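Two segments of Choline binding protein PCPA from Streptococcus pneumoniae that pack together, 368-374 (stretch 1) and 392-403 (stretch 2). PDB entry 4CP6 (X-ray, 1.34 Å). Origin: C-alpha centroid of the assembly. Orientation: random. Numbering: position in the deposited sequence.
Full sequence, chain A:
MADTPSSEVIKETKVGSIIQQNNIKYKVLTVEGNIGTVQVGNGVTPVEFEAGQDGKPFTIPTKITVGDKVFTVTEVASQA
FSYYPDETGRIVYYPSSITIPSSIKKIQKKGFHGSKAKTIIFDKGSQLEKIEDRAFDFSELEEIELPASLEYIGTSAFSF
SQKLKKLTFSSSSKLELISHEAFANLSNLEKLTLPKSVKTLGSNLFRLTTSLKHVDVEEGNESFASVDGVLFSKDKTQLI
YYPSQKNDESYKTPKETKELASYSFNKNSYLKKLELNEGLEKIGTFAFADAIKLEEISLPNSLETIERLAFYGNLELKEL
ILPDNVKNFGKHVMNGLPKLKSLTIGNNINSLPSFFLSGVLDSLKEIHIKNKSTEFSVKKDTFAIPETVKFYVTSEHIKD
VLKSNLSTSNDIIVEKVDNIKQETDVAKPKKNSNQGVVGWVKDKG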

# COMPACT_ATOMS: atom_id res chain seq x y z
N HIS A 368 -23.60 11.63 20.86
CA HIS A 368 -23.94 11.20 22.21
C HIS A 368 -22.66 10.90 22.96
O HIS A 368 -21.93 9.97 22.56
CB HIS A 368 -24.86 9.98 22.18
CG HIS A 368 -26.16 10.21 21.48
ND1 HIS A 368 -27.32 10.44 22.20
CD2 HIS A 368 -26.45 10.20 20.16
CE1 HIS A 368 -28.27 10.62 21.30
NE2 HIS A 368 -27.81 10.48 20.06
N ILE A 369 -22.37 11.63 24.03
CA ILE A 369 -21.18 11.45 24.85
C ILE A 369 -21.63 10.71 26.09
O ILE A 369 -22.38 11.28 26.90
CB ILE A 369 -20.50 12.78 25.18
CG1 ILE A 369 -20.18 13.55 23.85
CG2 ILE A 369 -19.26 12.55 26.06
CD1 ILE A 369 -19.31 14.81 24.00
N LYS A 370 -21.20 9.45 26.26
CA LYS A 370 -21.69 8.65 27.39
C LYS A 370 -20.91 8.78 28.67
O LYS A 370 -21.41 8.37 29.72
CB LYS A 370 -21.75 7.17 26.96
CG LYS A 370 -22.76 6.92 25.85
CD LYS A 370 -22.86 5.45 25.49
CE LYS A 370 -23.77 4.63 26.37
NZ LYS A 370 -23.56 3.18 26.14
N ASN A 371 -19.71 9.35 28.63
CA ASN A 371 -18.84 9.48 29.80
C ASN A 371 -19.43 10.37 30.89
O ASN A 371 -20.22 11.28 30.59
CB ASN A 371 -17.46 9.93 29.39
CG ASN A 371 -16.49 10.02 30.55
OD1 ASN A 371 -16.17 11.11 31.05
ND2 ASN A 371 -16.03 8.86 31.06
N LYS A 372 -19.06 10.09 32.17
CA LYS A 372 -19.56 10.83 33.36
C LYS A 372 -18.43 11.37 34.25
O LYS A 372 -18.69 11.71 35.41
CB LYS A 372 -20.45 9.90 34.19
CG LYS A 372 -21.68 9.37 33.50
CD LYS A 372 -22.37 8.33 34.37
CE LYS A 372 -23.70 7.94 33.78
NZ LYS A 372 -24.46 7.04 34.69
N SER A 373 -17.19 11.47 33.72
CA SER A 373 -16.05 11.96 34.50
C SER A 373 -16.15 13.44 34.85
O SER A 373 -16.54 14.27 34.01
CB SER A 373 -14.74 11.69 33.76
OG SER A 373 -13.65 12.34 34.41
N THR A 374 -15.73 13.79 36.08
CA THR A 374 -15.67 15.18 36.51
C THR A 374 -14.46 15.88 35.85
O THR A 374 -14.38 17.11 35.85
CB THR A 374 -15.59 15.27 38.06
OG1 THR A 374 -14.47 14.49 38.52
CG2 THR A 374 -16.87 14.80 38.75
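Stretch 2, residues 392-403: YVTSEHIKDVLK

A single water, water 1, fills the gap where the two strands part: it donates to Ile369 O (2.8 Å from its oxygen) and to Asn371 O (3.0 Å), and accepts from Thr394 N at 2.9 Å. The backbone of stretch 2 is thereby tied to stretch 1 just beyond the point where direct pairing stops. Before that point the strands run parallel, with His368 bridged to Tyr392 at a CA-CA distance of 4.7 Å. Ile369 N donates to Tyr392 O at 2.9 Å, and its N-H...O angle of 171° marks a nearly straight bond. The CA-CA spacing then widens, to 5.2 Å for Ile369 and Val393 and 6.1 Å for Lys372 and Thr394.

His368 and Tyr392 project from the same face of the sheet, both with chi1 at -60° (m). Their ring planes lie 9° apart and the centroids 4.4 Å, but the rings are slid so that they barely overlap; CE1 of His368 comes within 3.4 Å of CD1 of Tyr392. Ile369 packs its CB 4.3 Å from Val393 CG1 and its CD1 4.1 Å from Leu402 CD1, so it touches both the strand and the helix of stretch 2.

Thr394 points toward stretch 1 with chi1 at 64° (p), and its OG1 donates to Asn371 O at 2.8 Å. The same carbonyl oxygen lies 3.3 Å from Ile398 CD1. Ser395 caps the helix 396-403: its OG accepts from Ile398 N at 3.0 Å (N-H...O 167°). Water 2 links this cap to stretch 1, lying 2.7 Å from Ser395 OG and donating to Ser373 O at 3.0 Å. From the first turn of the helix, His397 reaches the end of stretch 1, where its NE2 is 3.0 Å from Thr374 O.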

# COMPACT_ATOMS: atom_id res chain seq x y z
N TYR A 392 -25.59 15.34 23.14
CA TYR A 392 -26.33 14.75 24.25
C TYR A 392 -25.25 14.36 25.26
O TYR A 392 -24.35 13.56 24.94
CB TYR A 392 -27.20 13.56 23.80
CG TYR A 392 -28.24 13.90 22.75
CD1 TYR A 392 -27.91 14.01 21.41
CD2 TYR A 392 -29.57 14.16 23.12
CE1 TYR A 392 -28.87 14.36 20.45
CE2 TYR A 392 -30.54 14.49 22.16
CZ TYR A 392 -30.18 14.59 20.82
OH TYR A 392 -31.12 14.91 19.85
N VAL A 393 -25.29 14.94 26.46
CA VAL A 393 -24.25 14.73 27.47
C VAL A 393 -24.88 14.33 28.82
O VAL A 393 -26.09 14.45 28.99
CB VAL A 393 -23.31 15.95 27.63
CG1 VAL A 393 -22.64 16.31 26.30
CG2 VAL A 393 -24.05 17.17 28.19
N THR A 394 -24.05 13.86 29.77
CA THR A 394 -24.56 13.35 31.04
C THR A 394 -24.60 14.37 32.14
O THR A 394 -25.25 14.11 33.15
CB THR A 394 -23.73 12.12 31.49
OG1 THR A 394 -22.40 12.55 31.74
CG2 THR A 394 -23.77 10.98 30.47
N SER A 395 -23.88 15.50 32.02
CA SER A 395 -23.87 16.48 33.11
C SER A 395 -23.74 17.90 32.63
O SER A 395 -23.24 18.14 31.53
CB SER A 395 -22.70 16.19 34.05
OG SER A 395 -21.45 16.50 33.46
N GLU A 396 -24.08 18.85 33.51
CA GLU A 396 -23.89 20.27 33.24
C GLU A 396 -22.39 20.58 33.10
O GLU A 396 -22.05 21.42 32.28
CB GLU A 396 -24.54 21.13 34.34
CG GLU A 396 -26.06 21.20 34.24
CD GLU A 396 -26.66 21.83 33.00
OE1 GLU A 396 -26.03 22.72 32.39
OE2 GLU A 396 -27.81 21.47 32.66
N HIS A 397 -21.49 19.89 33.86
CA HIS A 397 -20.05 20.13 33.75
C HIS A 397 -19.56 19.76 32.34
O HIS A 397 -18.83 20.55 31.73
CB HIS A 397 -19.22 19.37 34.80
CG HIS A 397 -17.74 19.54 34.62
ND1 HIS A 397 -17.15 20.79 34.66
CD2 HIS A 397 -16.79 18.61 34.32
CE1 HIS A 397 -15.86 20.58 34.45
NE2 HIS A 397 -15.59 19.29 34.24
N ILE A 398 -19.99 18.60 31.81
CA ILE A 398 -19.56 18.24 30.45
C ILE A 398 -20.10 19.26 29.42
O ILE A 398 -19.37 19.65 28.51
CB ILE A 398 -19.87 16.78 30.17
CG1 ILE A 398 -18.92 15.93 31.03
CG2 ILE A 398 -19.71 16.45 28.66
CD1 ILE A 398 -19.28 14.43 31.15
N LYS A 399 -21.34 19.78 29.61
CA LYS A 399 -21.87 20.83 28.75
C LYS A 399 -20.96 22.07 28.86
O LYS A 399 -20.66 22.69 27.84
CB LYS A 399 -23.33 21.16 29.17
CG LYS A 399 -23.92 22.36 28.45
CD LYS A 399 -25.44 22.41 28.59
CE LYS A 399 -26.03 23.59 27.86
NZ LYS A 399 -27.50 23.41 27.74
N ASP A 400 -20.51 22.42 30.08
CA ASP A 400 -19.63 23.59 30.27
C ASP A 400 -18.32 23.39 29.53
O ASP A 400 -17.79 24.33 28.92
CB ASP A 400 -19.33 23.85 31.76
CG ASP A 400 -20.53 24.25 32.59
OD1 ASP A 400 -21.54 24.71 32.01
OD2 ASP A 400 -20.45 24.13 33.83
N VAL A 401 -17.76 22.18 29.61
CA VAL A 401 -16.51 21.88 28.90
C VAL A 401 -16.73 22.03 27.38
O VAL A 401 -15.92 22.69 26.68
CB VAL A 401 -16.00 20.47 29.28
CG1 VAL A 401 -14.89 20.03 28.33
CG2 VAL A 401 -15.53 20.44 30.74
N LEU A 402 -17.81 21.48 26.85
CA LEU A 402 -18.09 21.65 25.42
C LEU A 402 -18.28 23.11 25.03
O LEU A 402 -17.66 23.56 24.07
CB LEU A 402 -19.32 20.87 24.99
CG LEU A 402 -19.16 19.38 24.83
CD1 LEU A 402 -20.50 18.74 24.54
CD2 LEU A 402 -18.15 19.03 23.68
N LYS A 403 -19.11 23.87 25.77
CA LYS A 403 -19.33 25.27 25.45
C LYS A 403 -18.05 26.08 25.43
O LYS A 403 -17.92 27.03 24.65
CB LYS A 403 -20.27 25.92 26.46
CG LYS A 403 -21.72 25.50 26.33
CD LYS A 403 -22.56 26.02 27.49
CE LYS A 403 -23.16 27.39 27.24
NZ LYS A 403 -24.23 27.71 28.23
O HOH W 1 -21.43 13.19 28.67
O HOH W 2 -19.21 15.46 34.61